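Local structure of cytosolic IMP-GMP specific 5'-nucleotidase (Legionella pneumophila subsp. pneumophila, 4OHF) at residues Arg249-Asn254 and Cys316-Ala321; Ala89-Tyr94 and Phe410-Glu415; Lys45-Glu50 and Gln161-Lys166; Gly194-Ile199 and Lys230-Gln235. The protein probably hydrolyses purine nucleoside 5'-monophosphates such as IMP and GMP to the nucleoside and phosphate, as a magnesium-dependent cytosolic 5'-nucleotidase of the HAD class. All blocks are in the same frame, centred on the assembly; numbering follows the deposited sequence.

Contact 1. Residues Arg249-Asn254 and Cys316-Ala321. With PO4 (phosphate ion), chain I.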
loop_
_atom_site.group_PDB
_atom_site.type_symbol
_atom_site.label_atom_id
_atom_site.label_comp_id
_atom_site.label_asym_id
_atom_site.label_seq_id
_atom_site.Cartn_x
_atom_site.Cartn_y
_atom_site.Cartn_z
ATOM N N ARG B 249 20.267 0.612 1.757
ATOM C CA ARG B 249 19.900 0.051 3.054
ATOM C C ARG B 249 20.827 0.455 4.183
ATOM O O ARG B 249 20.399 0.526 5.338
ATOM C CB ARG B 249 19.770 -1.475 2.974
ATOM C CG ARG B 249 18.450 -1.919 2.366
ATOM C CD ARG B 249 18.159 -3.387 2.618
ATOM N NE ARG B 249 19.016 -4.252 1.830
ATOM C CZ ARG B 249 18.857 -5.566 1.721
ATOM N NH1 ARG B 249 19.699 -6.267 0.965
ATOM N NH2 ARG B 249 17.864 -6.176 2.361
ATOM N N PHE B 250 22.091 0.724 3.876
ATOM C CA PHE B 250 23.008 1.154 4.925
ATOM C C PHE B 250 22.442 2.397 5.636
ATOM O O PHE B 250 22.569 2.554 6.849
ATOM C CB PHE B 250 24.368 1.527 4.350
ATOM C CG PHE B 250 25.292 2.188 5.353
ATOM C CD1 PHE B 250 26.248 1.439 6.052
ATOM C CD2 PHE B 250 25.193 3.552 5.619
ATOM C CE1 PHE B 250 27.089 2.039 6.995
ATOM C CE2 PHE B 250 26.020 4.157 6.554
ATOM C CZ PHE B 250 26.975 3.393 7.248
ATOM N N PHE B 251 21.835 3.287 4.861
ATOM C CA PHE B 251 21.280 4.519 5.386
ATOM C C PHE B 251 20.030 4.356 6.248
ATOM O O PHE B 251 19.888 5.038 7.251
ATOM C CB PHE B 251 20.965 5.475 4.232
ATOM C CG PHE B 251 22.165 5.890 3.449
ATOM C CD1 PHE B 251 22.352 5.447 2.143
ATOM C CD2 PHE B 251 23.126 6.715 4.020
ATOM C CE1 PHE B 251 23.480 5.821 1.418
ATOM C CE2 PHE B 251 24.254 7.093 3.310
ATOM C CZ PHE B 251 24.432 6.646 2.002
ATOM N N TYR B 252 19.131 3.452 5.874
ATOM C CA TYR B 252 17.893 3.304 6.634
ATOM C C TYR B 252 17.643 1.973 7.327
ATOM O O TYR B 252 16.771 1.885 8.195
ATOM C CB TYR B 252 16.690 3.623 5.734
ATOM C CG TYR B 252 16.593 2.756 4.498
ATOM C CD1 TYR B 252 16.915 3.267 3.235
ATOM C CD2 TYR B 252 16.162 1.436 4.584
ATOM C CE1 TYR B 252 16.804 2.485 2.088
ATOM C CE2 TYR B 252 16.048 0.637 3.439
ATOM C CZ TYR B 252 16.372 1.174 2.196
ATOM O OH TYR B 252 16.267 0.401 1.066
ATOM N N ASP B 253 18.382 0.938 6.950
ATOM C CA ASP B 253 18.188 -0.367 7.565
ATOM C C ASP B 253 18.974 -0.494 8.870
ATOM O O ASP B 253 19.447 0.506 9.408
ATOM C CB ASP B 253 18.586 -1.455 6.580
ATOM C CG ASP B 253 17.714 -2.680 6.701
ATOM O OD1 ASP B 253 17.316 -3.255 5.654
ATOM O OD2 ASP B 253 17.429 -3.065 7.859
ATOM N N ASN B 254 19.107 -1.710 9.392
ATOM C CA ASN B 254 19.824 -1.901 10.651
ATOM C C ASN B 254 20.828 -3.058 10.603
ATOM O O ASN B 254 21.090 -3.712 11.618
ATOM C CB ASN B 254 18.826 -2.146 11.772
ATOM C CG ASN B 254 17.999 -3.391 11.536
ATOM O OD1 ASN B 254 17.182 -3.774 12.373
ATOM N ND2 ASN B 254 18.210 -4.040 10.390
ATOM N N CYS B 316 17.164 8.792 7.576
ATOM C CA CYS B 316 18.583 9.018 7.755
ATOM C C CYS B 316 18.877 10.301 8.516
ATOM O O CYS B 316 19.202 10.256 9.707
ATOM C CB CYS B 316 19.298 9.034 6.412
ATOM S SG CYS B 316 21.085 8.966 6.584
ATOM N N ASN B 317 18.772 11.427 7.821
ATOM C CA ASN B 317 18.995 12.772 8.366
ATOM C C ASN B 317 20.397 13.351 8.159
ATOM O O ASN B 317 20.728 14.421 8.680
ATOM C CB ASN B 317 18.553 12.883 9.849
ATOM C CG ASN B 317 19.672 12.608 10.842
ATOM O OD1 ASN B 317 19.527 12.878 12.035
ATOM N ND2 ASN B 317 20.784 12.063 10.366
ATOM N N TRP B 318 21.203 12.638 7.375
ATOM C CA TRP B 318 22.549 13.085 7.009
ATOM C C TRP B 318 22.372 14.061 5.846
ATOM O O TRP B 318 21.427 13.940 5.065
ATOM C CB TRP B 318 23.380 11.923 6.459
ATOM C CG TRP B 318 23.995 10.979 7.439
ATOM C CD1 TRP B 318 23.768 10.905 8.785
ATOM C CD2 TRP B 318 24.949 9.957 7.132
ATOM N NE1 TRP B 318 24.524 9.897 9.331
ATOM C CE2 TRP B 318 25.259 9.300 8.338
ATOM C CE3 TRP B 318 25.570 9.536 5.950
ATOM C CZ2 TRP B 318 26.167 8.239 8.400
ATOM C CZ3 TRP B 318 26.471 8.484 6.011
ATOM C CH2 TRP B 318 26.761 7.846 7.231
ATOM N N ARG B 319 23.279 15.016 5.709
ATOM C CA ARG B 319 23.183 15.914 4.576
ATOM C C ARG B 319 23.692 15.114 3.376
ATOM O O ARG B 319 24.712 14.424 3.464
ATOM C CB ARG B 319 24.048 17.155 4.796
ATOM C CG ARG B 319 23.688 17.922 6.064
ATOM C CD ARG B 319 22.203 18.173 6.148
ATOM N NE ARG B 319 21.734 18.955 5.011
ATOM C CZ ARG B 319 21.959 20.254 4.846
ATOM N NH1 ARG B 319 22.650 20.922 5.761
ATOM N NH2 ARG B 319 21.507 20.878 3.759
ATOM N N THR B 320 22.974 15.179 2.260
ATOM C CA THR B 320 23.394 14.461 1.063
ATOM C C THR B 320 23.739 15.402 -0.098
ATOM O O THR B 320 23.005 16.342 -0.400
ATOM C CB THR B 320 22.313 13.469 0.602
ATOM O OG1 THR B 320 21.077 14.162 0.440
ATOM C CG2 THR B 320 22.123 12.372 1.620
ATOM N N ALA B 321 24.875 15.143 -0.735
ATOM C CA ALA B 321 25.323 15.935 -1.869
ATOM C C ALA B 321 25.503 14.981 -3.041
ATOM O O ALA B 321 25.577 13.771 -2.870
ATOM C CB ALA B 321 26.631 16.622 -1.545
HETATM P P PO4 I . 19.881 17.791 2.263
HETATM O O1 PO4 I . 21.262 17.435 2.673
HETATM O O2 PO4 I . 19.687 17.457 0.831
HETATM O O3 PO4 I . 19.664 19.244 2.465
HETATM O O4 PO4 I . 18.903 17.034 3.080
#

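Contact 2. Residues Ala89-Tyr94 and Phe410-Glu415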
loop_
_atom_site.group_PDB
_atom_site.type_symbol
_atom_site.label_atom_id
_atom_site.label_comp_id
_atom_site.label_asym_id
_atom_site.label_seq_id
_atom_site.Cartn_x
_atom_site.Cartn_y
_atom_site.Cartn_z
ATOM N N ALA B 89 5.432 14.390 -16.693
ATOM C CA ALA B 89 4.833 14.626 -18.002
ATOM C C ALA B 89 5.741 14.039 -19.078
ATOM O O ALA B 89 6.959 14.231 -19.049
ATOM C CB ALA B 89 4.640 16.113 -18.236
ATOM N N ILE B 90 5.151 13.317 -20.025
ATOM C CA ILE B 90 5.927 12.719 -21.095
ATOM C C ILE B 90 6.348 13.768 -22.114
ATOM O O ILE B 90 5.538 14.248 -22.903
ATOM C CB ILE B 90 5.137 11.606 -21.808
ATOM C CG1 ILE B 90 4.822 10.489 -20.819
ATOM C CG2 ILE B 90 5.952 11.052 -22.977
ATOM C CD1 ILE B 90 4.089 9.329 -21.425
ATOM N N ARG B 91 7.625 14.125 -22.075
ATOM C CA ARG B 91 8.193 15.091 -22.995
ATOM C C ARG B 91 8.390 14.373 -24.328
ATOM O O ARG B 91 8.056 14.896 -25.395
ATOM C CB ARG B 91 9.530 15.597 -22.446
ATOM C CG ARG B 91 10.431 16.263 -23.474
ATOM C CD ARG B 91 9.773 17.466 -24.107
ATOM N NE ARG B 91 10.623 18.053 -25.136
ATOM C CZ ARG B 91 10.298 19.124 -25.849
ATOM N NH1 ARG B 91 9.137 19.734 -25.650
ATOM N NH2 ARG B 91 11.136 19.578 -26.767
ATOM N N LEU B 92 8.953 13.173 -24.266
ATOM C CA LEU B 92 9.140 12.383 -25.472
ATOM C C LEU B 92 9.342 10.907 -25.155
ATOM O O LEU B 92 9.770 10.548 -24.063
ATOM C CB LEU B 92 10.275 12.956 -26.329
ATOM C CG LEU B 92 11.669 13.195 -25.780
ATOM C CD1 LEU B 92 12.353 11.867 -25.606
ATOM C CD2 LEU B 92 12.454 14.059 -26.759
ATOM N N SER B 93 8.989 10.053 -26.109
ATOM C CA SER B 93 9.097 8.620 -25.908
ATOM C C SER B 93 9.507 7.818 -27.138
ATOM O O SER B 93 9.332 8.251 -28.278
ATOM C CB SER B 93 7.766 8.079 -25.377
ATOM O OG SER B 93 6.707 8.365 -26.276
ATOM N N TYR B 94 10.058 6.638 -26.879
ATOM C CA TYR B 94 10.494 5.735 -27.928
ATOM C C TYR B 94 10.081 4.298 -27.587
ATOM O O TYR B 94 10.012 3.916 -26.413
ATOM C CB TYR B 94 12.025 5.772 -28.079
ATOM C CG TYR B 94 12.614 7.010 -28.733
ATOM C CD1 TYR B 94 12.568 8.253 -28.102
ATOM C CD2 TYR B 94 13.238 6.930 -29.980
ATOM C CE1 TYR B 94 13.128 9.388 -28.699
ATOM C CE2 TYR B 94 13.802 8.057 -30.586
ATOM C CZ TYR B 94 13.742 9.280 -29.943
ATOM O OH TYR B 94 14.266 10.404 -30.546
ATOM N N PHE B 410 18.908 17.721 -17.863
ATOM C CA PHE B 410 18.162 18.480 -16.859
ATOM C C PHE B 410 16.878 19.162 -17.323
ATOM O O PHE B 410 16.091 19.634 -16.501
ATOM C CB PHE B 410 19.083 19.519 -16.201
ATOM C CG PHE B 410 20.172 18.917 -15.334
ATOM C CD1 PHE B 410 19.983 18.761 -13.957
ATOM C CD2 PHE B 410 21.388 18.511 -15.889
ATOM C CE1 PHE B 410 20.977 18.221 -13.161
ATOM C CE2 PHE B 410 22.390 17.967 -15.091
ATOM C CZ PHE B 410 22.188 17.820 -13.728
ATOM N N ARG B 411 16.646 19.211 -18.626
ATOM C CA ARG B 411 15.438 19.867 -19.131
ATOM C C ARG B 411 14.531 18.927 -19.899
ATOM O O ARG B 411 15.005 18.107 -20.675
ATOM C CB ARG B 411 15.812 21.060 -20.027
ATOM C CG ARG B 411 16.478 22.223 -19.302
ATOM C CD ARG B 411 15.531 22.926 -18.329
ATOM N NE ARG B 411 15.996 22.827 -16.941
ATOM C CZ ARG B 411 16.984 23.549 -16.407
ATOM N NH1 ARG B 411 17.631 24.446 -17.145
ATOM N NH2 ARG B 411 17.319 23.383 -15.125
ATOM N N ALA B 412 13.229 19.043 -19.648
ATOM C CA ALA B 412 12.202 18.248 -20.323
ATOM C C ALA B 412 11.288 19.271 -20.997
ATOM O O ALA B 412 10.149 19.493 -20.587
ATOM C CB ALA B 412 11.422 17.431 -19.323
ATOM N N GLY B 413 11.802 19.892 -22.046
ATOM C CA GLY B 413 11.049 20.912 -22.736
ATOM C C GLY B 413 11.559 22.216 -22.165
ATOM O O GLY B 413 12.780 22.461 -22.122
ATOM N N ALA B 414 10.638 23.060 -21.719
ATOM C CA ALA B 414 11.026 24.324 -21.122
ATOM C C ALA B 414 11.153 24.129 -19.614
ATOM O O ALA B 414 11.735 24.955 -18.927
ATOM C CB ALA B 414 10.000 25.372 -21.430
ATOM N N GLU B 415 10.602 23.035 -19.100
ATOM C CA GLU B 415 10.680 22.760 -17.671
ATOM C C GLU B 415 11.752 21.756 -17.331
ATOM O O GLU B 415 12.453 21.224 -18.199
ATOM C CB GLU B 415 9.345 22.256 -17.113
ATOM C CG GLU B 415 8.392 21.713 -18.148
ATOM C CD GLU B 415 7.084 21.241 -17.540
ATOM O OE1 GLU B 415 6.517 21.973 -16.690
ATOM O OE2 GLU B 415 6.619 20.143 -17.924
#

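Contact 3. Residues Lys45-Glu50 and Gln161-Lys166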
loop_
_atom_site.group_PDB
_atom_site.type_symbol
_atom_site.label_atom_id
_atom_site.label_comp_id
_atom_site.label_asym_id
_atom_site.label_seq_id
_atom_site.Cartn_x
_atom_site.Cartn_y
_atom_site.Cartn_z
ATOM N N LYS B 45 25.130 -8.019 -21.929
ATOM C CA LYS B 45 24.611 -8.574 -23.170
ATOM C C LYS B 45 25.064 -10.024 -23.288
ATOM O O LYS B 45 24.329 -10.887 -23.771
ATOM C CB LYS B 45 25.118 -7.760 -24.361
ATOM C CG LYS B 45 24.469 -8.126 -25.683
ATOM C CD LYS B 45 24.953 -7.224 -26.795
ATOM C CE LYS B 45 26.467 -7.277 -26.911
ATOM N NZ LYS B 45 26.969 -6.454 -28.043
ATOM N N GLU B 46 26.279 -10.283 -22.830
ATOM C CA GLU B 46 26.851 -11.618 -22.863
ATOM C C GLU B 46 26.071 -12.549 -21.948
ATOM O O GLU B 46 25.586 -13.591 -22.379
ATOM C CB GLU B 46 28.305 -11.550 -22.418
ATOM C CG GLU B 46 28.984 -12.885 -22.225
ATOM C CD GLU B 46 30.238 -12.751 -21.385
ATOM O OE1 GLU B 46 31.138 -11.978 -21.785
ATOM O OE2 GLU B 46 30.314 -13.407 -20.323
ATOM N N ARG B 47 25.948 -12.161 -20.684
ATOM C CA ARG B 47 25.237 -12.959 -19.686
ATOM C C ARG B 47 23.815 -13.321 -20.115
ATOM O O ARG B 47 23.234 -14.280 -19.607
ATOM C CB ARG B 47 25.202 -12.217 -18.344
ATOM C CG ARG B 47 24.495 -12.969 -17.228
ATOM C CD ARG B 47 25.142 -14.313 -16.992
ATOM N NE ARG B 47 26.533 -14.166 -16.587
ATOM C CZ ARG B 47 26.929 -13.995 -15.329
ATOM N NH1 ARG B 47 26.031 -13.958 -14.349
ATOM N NH2 ARG B 47 28.224 -13.848 -15.056
ATOM N N LEU B 48 23.259 -12.554 -21.050
ATOM C CA LEU B 48 21.912 -12.815 -21.547
ATOM C C LEU B 48 21.893 -13.973 -22.537
ATOM O O LEU B 48 21.082 -14.890 -22.424
ATOM C CB LEU B 48 21.339 -11.572 -22.226
ATOM C CG LEU B 48 20.774 -10.502 -21.299
ATOM C CD1 LEU B 48 20.345 -9.294 -22.118
ATOM C CD2 LEU B 48 19.595 -11.078 -20.523
ATOM N N ALA B 49 22.794 -13.918 -23.508
ATOM C CA ALA B 49 22.885 -14.951 -24.527
ATOM C C ALA B 49 23.367 -16.276 -23.955
ATOM O O ALA B 49 23.250 -17.315 -24.609
ATOM C CB ALA B 49 23.821 -14.503 -25.638
ATOM N N GLU B 50 23.900 -16.243 -22.737
ATOM C CA GLU B 50 24.416 -17.455 -22.119
ATOM C C GLU B 50 23.526 -18.073 -21.051
ATOM O O GLU B 50 23.049 -19.193 -21.217
ATOM C CB GLU B 50 25.812 -17.189 -21.554
ATOM C CG GLU B 50 26.791 -16.708 -22.623
ATOM C CD GLU B 50 28.227 -16.614 -22.133
ATOM O OE1 GLU B 50 29.100 -16.195 -22.931
ATOM O OE2 GLU B 50 28.478 -16.962 -20.957
ATOM N N GLN B 161 17.746 -6.726 -15.899
ATOM C CA GLN B 161 18.064 -6.229 -14.557
ATOM C C GLN B 161 18.772 -7.314 -13.767
ATOM O O GLN B 161 19.685 -7.037 -12.990
ATOM C CB GLN B 161 16.800 -5.798 -13.808
ATOM C CG GLN B 161 17.059 -5.277 -12.390
ATOM C CD GLN B 161 17.957 -4.045 -12.361
ATOM O OE1 GLN B 161 17.688 -3.048 -13.037
ATOM N NE2 GLN B 161 19.025 -4.107 -11.571
ATOM N N TYR B 162 18.345 -8.554 -13.975
ATOM C CA TYR B 162 18.946 -9.684 -13.293
ATOM C C TYR B 162 20.419 -9.796 -13.667
ATOM O O TYR B 162 21.275 -9.972 -12.798
ATOM C CB TYR B 162 18.203 -10.974 -13.658
ATOM C CG TYR B 162 18.802 -12.234 -13.061
ATOM C CD1 TYR B 162 19.778 -12.963 -13.746
ATOM C CD2 TYR B 162 18.399 -12.695 -11.808
ATOM C CE1 TYR B 162 20.336 -14.123 -13.195
ATOM C CE2 TYR B 162 18.952 -13.848 -11.250
ATOM C CZ TYR B 162 19.919 -14.557 -11.947
ATOM O OH TYR B 162 20.471 -15.690 -11.390
ATOM N N CYS B 163 20.715 -9.695 -14.958
ATOM C CA CYS B 163 22.092 -9.777 -15.414
ATOM C C CYS B 163 22.954 -8.673 -14.828
ATOM O O CYS B 163 24.089 -8.927 -14.407
ATOM C CB CYS B 163 22.156 -9.695 -16.928
ATOM S SG CYS B 163 21.422 -11.095 -17.743
ATOM N N VAL B 164 22.416 -7.453 -14.807
ATOM C CA VAL B 164 23.141 -6.308 -14.267
ATOM C C VAL B 164 23.521 -6.565 -12.809
ATOM O O VAL B 164 24.660 -6.317 -12.402
ATOM C CB VAL B 164 22.305 -4.995 -14.335
ATOM C CG1 VAL B 164 23.148 -3.833 -13.849
ATOM C CG2 VAL B 164 21.835 -4.728 -15.749
ATOM N N ASP B 165 22.562 -7.058 -12.026
ATOM C CA ASP B 165 22.818 -7.345 -10.617
ATOM C C ASP B 165 23.839 -8.470 -10.503
ATOM O O ASP B 165 24.740 -8.425 -9.659
ATOM C CB ASP B 165 21.534 -7.762 -9.885
ATOM C CG ASP B 165 20.453 -6.698 -9.933
ATOM O OD1 ASP B 165 20.789 -5.493 -9.812
ATOM O OD2 ASP B 165 19.263 -7.073 -10.080
ATOM N N LYS B 166 23.696 -9.474 -11.362
ATOM C CA LYS B 166 24.599 -10.612 -11.350
ATOM C C LYS B 166 26.017 -10.177 -11.673
ATOM O O LYS B 166 26.948 -10.433 -10.910
ATOM C CB LYS B 166 24.149 -11.658 -12.366
ATOM C CG LYS B 166 24.399 -13.086 -11.907
ATOM C CD LYS B 166 23.583 -13.391 -10.647
ATOM C CE LYS B 166 23.793 -14.811 -10.148
ATOM N NZ LYS B 166 22.926 -15.094 -8.962
#

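Contact 4. Residues Gly194-Ile199 and Lys230-Gln235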
loop_
_atom_site.group_PDB
_atom_site.type_symbol
_atom_site.label_atom_id
_atom_site.label_comp_id
_atom_site.label_asym_id
_atom_site.label_seq_id
_atom_site.Cartn_x
_atom_site.Cartn_y
_atom_site.Cartn_z
ATOM N N GLY B 194 42.810 18.133 -2.533
ATOM C CA GLY B 194 41.545 18.540 -1.951
ATOM C C GLY B 194 41.256 17.901 -0.614
ATOM O O GLY B 194 40.858 18.577 0.335
ATOM N N LEU B 195 41.440 16.591 -0.533
ATOM C CA LEU B 195 41.215 15.900 0.713
ATOM C C LEU B 195 42.145 16.481 1.771
ATOM O O LEU B 195 41.709 16.839 2.869
ATOM C CB LEU B 195 41.466 14.403 0.537
ATOM C CG LEU B 195 40.407 13.725 -0.333
ATOM C CD1 LEU B 195 40.801 12.292 -0.627
ATOM C CD2 LEU B 195 39.074 13.781 0.380
ATOM N N LYS B 196 43.425 16.587 1.435
ATOM C CA LYS B 196 44.388 17.136 2.370
ATOM C C LYS B 196 43.905 18.501 2.820
ATOM O O LYS B 196 43.884 18.810 4.008
ATOM C CB LYS B 196 45.758 17.249 1.720
ATOM C CG LYS B 196 46.529 15.946 1.680
ATOM C CD LYS B 196 47.974 16.239 1.358
ATOM C CE LYS B 196 48.823 14.989 1.250
ATOM N NZ LYS B 196 50.265 15.328 1.039
ATOM N N HIS B 197 43.497 19.318 1.865
ATOM C CA HIS B 197 42.993 20.629 2.199
ATOM C C HIS B 197 41.966 20.498 3.323
ATOM O O HIS B 197 42.165 21.010 4.421
ATOM C CB HIS B 197 42.330 21.260 0.982
ATOM C CG HIS B 197 42.007 22.711 1.157
ATOM N ND1 HIS B 197 40.959 23.325 0.502
ATOM C CD2 HIS B 197 42.604 23.674 1.903
ATOM C CE1 HIS B 197 40.924 24.604 0.838
ATOM N NE2 HIS B 197 41.911 24.841 1.686
ATOM N N PHE B 198 40.869 19.801 3.044
ATOM C CA PHE B 198 39.805 19.612 4.029
ATOM C C PHE B 198 40.262 19.046 5.369
ATOM O O PHE B 198 39.834 19.519 6.420
ATOM C CB PHE B 198 38.695 18.718 3.464
ATOM C CG PHE B 198 37.638 19.466 2.698
ATOM C CD1 PHE B 198 36.293 19.290 3.001
ATOM C CD2 PHE B 198 37.979 20.348 1.682
ATOM C CE1 PHE B 198 35.303 19.984 2.304
ATOM C CE2 PHE B 198 36.994 21.043 0.981
ATOM C CZ PHE B 198 35.657 20.859 1.298
ATOM N N ILE B 199 41.109 18.028 5.344
ATOM C CA ILE B 199 41.576 17.430 6.586
ATOM C C ILE B 199 42.347 18.468 7.390
ATOM O O ILE B 199 42.208 18.572 8.610
ATOM C CB ILE B 199 42.488 16.232 6.310
ATOM C CG1 ILE B 199 41.726 15.193 5.492
ATOM C CG2 ILE B 199 42.957 15.630 7.621
ATOM C CD1 ILE B 199 42.598 14.113 4.908
ATOM N N LYS B 230 56.372 11.264 -0.141
ATOM C CA LYS B 230 57.150 10.069 0.187
ATOM C C LYS B 230 56.902 9.696 1.652
ATOM O O LYS B 230 57.091 10.519 2.549
ATOM C CB LYS B 230 58.644 10.333 -0.041
ATOM C CG LYS B 230 59.475 9.077 -0.303
ATOM C CD LYS B 230 59.039 8.394 -1.606
ATOM C CE LYS B 230 59.812 7.099 -1.875
ATOM N NZ LYS B 230 61.275 7.323 -2.067
ATOM N N GLY B 231 56.465 8.462 1.890
ATOM C CA GLY B 231 56.196 8.034 3.252
ATOM C C GLY B 231 54.723 8.012 3.649
ATOM O O GLY B 231 54.295 7.150 4.430
ATOM N N GLU B 232 53.940 8.959 3.129
ATOM C CA GLU B 232 52.513 9.020 3.437
ATOM C C GLU B 232 51.787 7.763 2.954
ATOM O O GLU B 232 52.297 7.031 2.114
ATOM C CB GLU B 232 51.884 10.273 2.805
ATOM C CG GLU B 232 52.083 11.550 3.619
ATOM C CD GLU B 232 51.482 12.790 2.961
ATOM O OE1 GLU B 232 51.422 13.846 3.627
ATOM O OE2 GLU B 232 51.080 12.716 1.783
ATOM N N HIS B 233 50.603 7.514 3.508
ATOM C CA HIS B 233 49.794 6.356 3.144
ATOM C C HIS B 233 48.379 6.827 2.890
ATOM O O HIS B 233 47.841 7.588 3.686
ATOM C CB HIS B 233 49.810 5.355 4.285
ATOM C CG HIS B 233 51.172 4.823 4.581
ATOM N ND1 HIS B 233 51.740 3.792 3.860
ATOM C CD2 HIS B 233 52.109 5.222 5.471
ATOM C CE1 HIS B 233 52.969 3.581 4.296
ATOM N NE2 HIS B 233 53.217 4.436 5.271
ATOM N N TRP B 234 47.763 6.374 1.802
ATOM C CA TRP B 234 46.411 6.830 1.502
ATOM C C TRP B 234 45.465 6.649 2.664
ATOM O O TRP B 234 44.527 7.417 2.819
ATOM C CB TRP B 234 45.839 6.136 0.260
ATOM C CG TRP B 234 45.658 4.655 0.366
ATOM C CD1 TRP B 234 46.498 3.692 -0.110
ATOM C CD2 TRP B 234 44.547 3.967 0.944
ATOM N NE1 TRP B 234 45.976 2.445 0.131
ATOM C CE2 TRP B 234 44.776 2.586 0.778
ATOM C CE3 TRP B 234 43.377 4.382 1.589
ATOM C CZ2 TRP B 234 43.879 1.618 1.234
ATOM C CZ3 TRP B 234 42.486 3.418 2.043
ATOM C CH2 TRP B 234 42.743 2.053 1.861
ATOM N N GLN B 235 45.724 5.648 3.492
ATOM C CA GLN B 235 44.879 5.370 4.639
ATOM C C GLN B 235 44.801 6.526 5.640
ATOM O O GLN B 235 43.845 6.617 6.412
ATOM C CB GLN B 235 45.381 4.127 5.372
ATOM C CG GLN B 235 45.227 2.820 4.631
ATOM C CD GLN B 235 46.337 2.553 3.647
ATOM O OE1 GLN B 235 46.493 1.437 3.192
ATOM N NE2 GLN B 235 47.110 3.580 3.306
#

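Contact 1. Residues Arg249-Asn254 and Cys316-Ala321
F251 presents the edge of its ring to the face of the W318 six-membered ring, an offset edge-to-face pair with centroids 5.8 Å apart and planes at 84°. Its CE2 lies 3.8 Å from W318 CZ3, placing the partly positive rim of the phenyl against the electron-rich indole. F250, one residue earlier on the short, weakly bonded helical turn at 249-252, meets the same indole by its own edge, CE2 being 3.8 Å from W318 CH2. C316 touches both F251 and W318: chi1 at -168° swings SG away from the backbone N and over the rim of one indole face, 4.0 Å from F251 CD2 in an oblique sulfur-aromatic contact. A broad indole suits this place because one side chain can serve all three neighbours, and its polar NE1 is satisfied by a hydrogen bond to T288 OG1.

Past W318 the chain enters strand 319-323 and grips a phosphate ion, most likely from the crystallisation medium. R319 NE and T320 N both donate to O1, at 2.8 and 2.9 Å, while R319 NH2 reaches O3 at 2.8 Å. Bends at chi2 and chi3 fold the guanidinium back so that its edge faces the anion. K313, R10 and, from the third subunit, Y113 also hydrogen-bond the ion.

The aromatic cluster is closed by L208 of strand 204-208, Y300 of strand 298-302, L312 of helix 309-315 and A284 of helix 284-290.

Contact 2. Residues Ala89-Tyr94 and Phe410-Glu415
Van der Waals packing joins R91 to A412 and G413. R91 CB approaches A412 CB at 4.1 Å, and CD lies 3.9 Å from A412 C. The guanidinium turns one face to G413 CA, which is 3.7 Å from R91 CZ and offset toward the rim. CG stands anti to the backbone N (chi1 162°) and a bend at chi2 then runs the chain alongside the opposite backbone. Small residues suit that side: A412 leaves the arginine stem close to the main chain, and G413, with positive phi, has a conformation in which a CB would collide with the preceding carbonyl O.

R91 sits at a classic beta bulge in strand 90-95, whose extra residue sets R91 and L92 together opposite K83 of strand 80-84. G413 lies in the turn of a small hairpin, strand 411-412 against strand 415-416, with A412 N hydrogen-bonded to E415 O at 2.7 Å.

Electrostatic and polar links flank the packing: R91 NH2 forms a salt bridge with E407 OE1, and K83 NZ donates to the carbonyl of R411.

Contact 3. Residues Lys45-Glu50 and Gln161-Lys166
C163 projects from helix 153-170 toward R47 and L48 of helix 33-51, the focus of a steep helix-helix packing whose local axes approach to 9.2 Å at 117° between their directions. In sequence both helices come between strands 19-22 and 204-208, where HAD enzymes of the C1 class insert a cap, consistent with cap packing.

The close-packed part is apolar. C163 SG fits between the L48 side chain, 3.7 Å from its CG, and the aliphatic stem of R47, 3.6 Å from CG. A slim sulfur suits the crossing, where R47 and C163 bring their CA atoms to 6.2 Å. L135 and L139 of helix 129-143 close over L48 too.

Toward the more open side lie K166 and the arginine tip. R47, bent at chi2 and chi3, brings the NH1 edge of its guanidinium up to CG and CB of K166, while the lysine amine turns outward, leaving NH1 and NZ 6.3 Å apart. The arginine charge is probably offset by D170, whose OD2 forms a salt bridge with R47 NH2.

Contact 4. Residues Gly194-Ile199 and Lys230-Gln235
K196 reaches from helix 189-200 to E232, and the two side chains approach from opposite directions. The CB of K196 leaves the helix at an angle to the direction of the loop, with CG anti to the carbonyl carbon (chi1 -80°); CG and CD are an extended spacer that carries CE to E232. CE is the first to arrive, 3.2 Å from E232 OE2. At the tip, NZ donates to E232 OE2 at 2.8 Å through the syn lone pair of that oxygen, and more weakly to OE1 at 3.2 Å, forming a salt bridge. Long, flexible residues suit this place because the extended lysine spans the larger share of the gap and the glutamate the rest.

The bridge lies at the surface of the HAD core: L195 and I199 of the same helix pack on strand 204-208, and the loop leads into neighbouring strand 240-243.

D229 adds a second salt bridge to K196 NZ, and its backbone N donates to E232 OE2. With two carboxylates around one amine, K196 is probably kept protonated, its charge compensated more than once.

Overall arrangement
Contacts 1 and 4 both belong to the core around the mixed sheet, their centres about 26 Å apart, yet only contact 1 comes near the metal: the F251 side chain is about 10 Å from the magnesium ion bound by D23, D25 and D303. Contact 2 lies on the opposite side of the chain's centre, about 30 Å from contact 1 between centres, and its A412 side chain is about 12 Å from the bound GMP, whose pocket includes R86, Y87 and Y421. Contact 3 is remote from both sites, about 29 Å from contact 1 between centres. Along the sequence contacts 2 and 3 alternate their segments, whereas contacts 3, 4 and 1 follow one another in series.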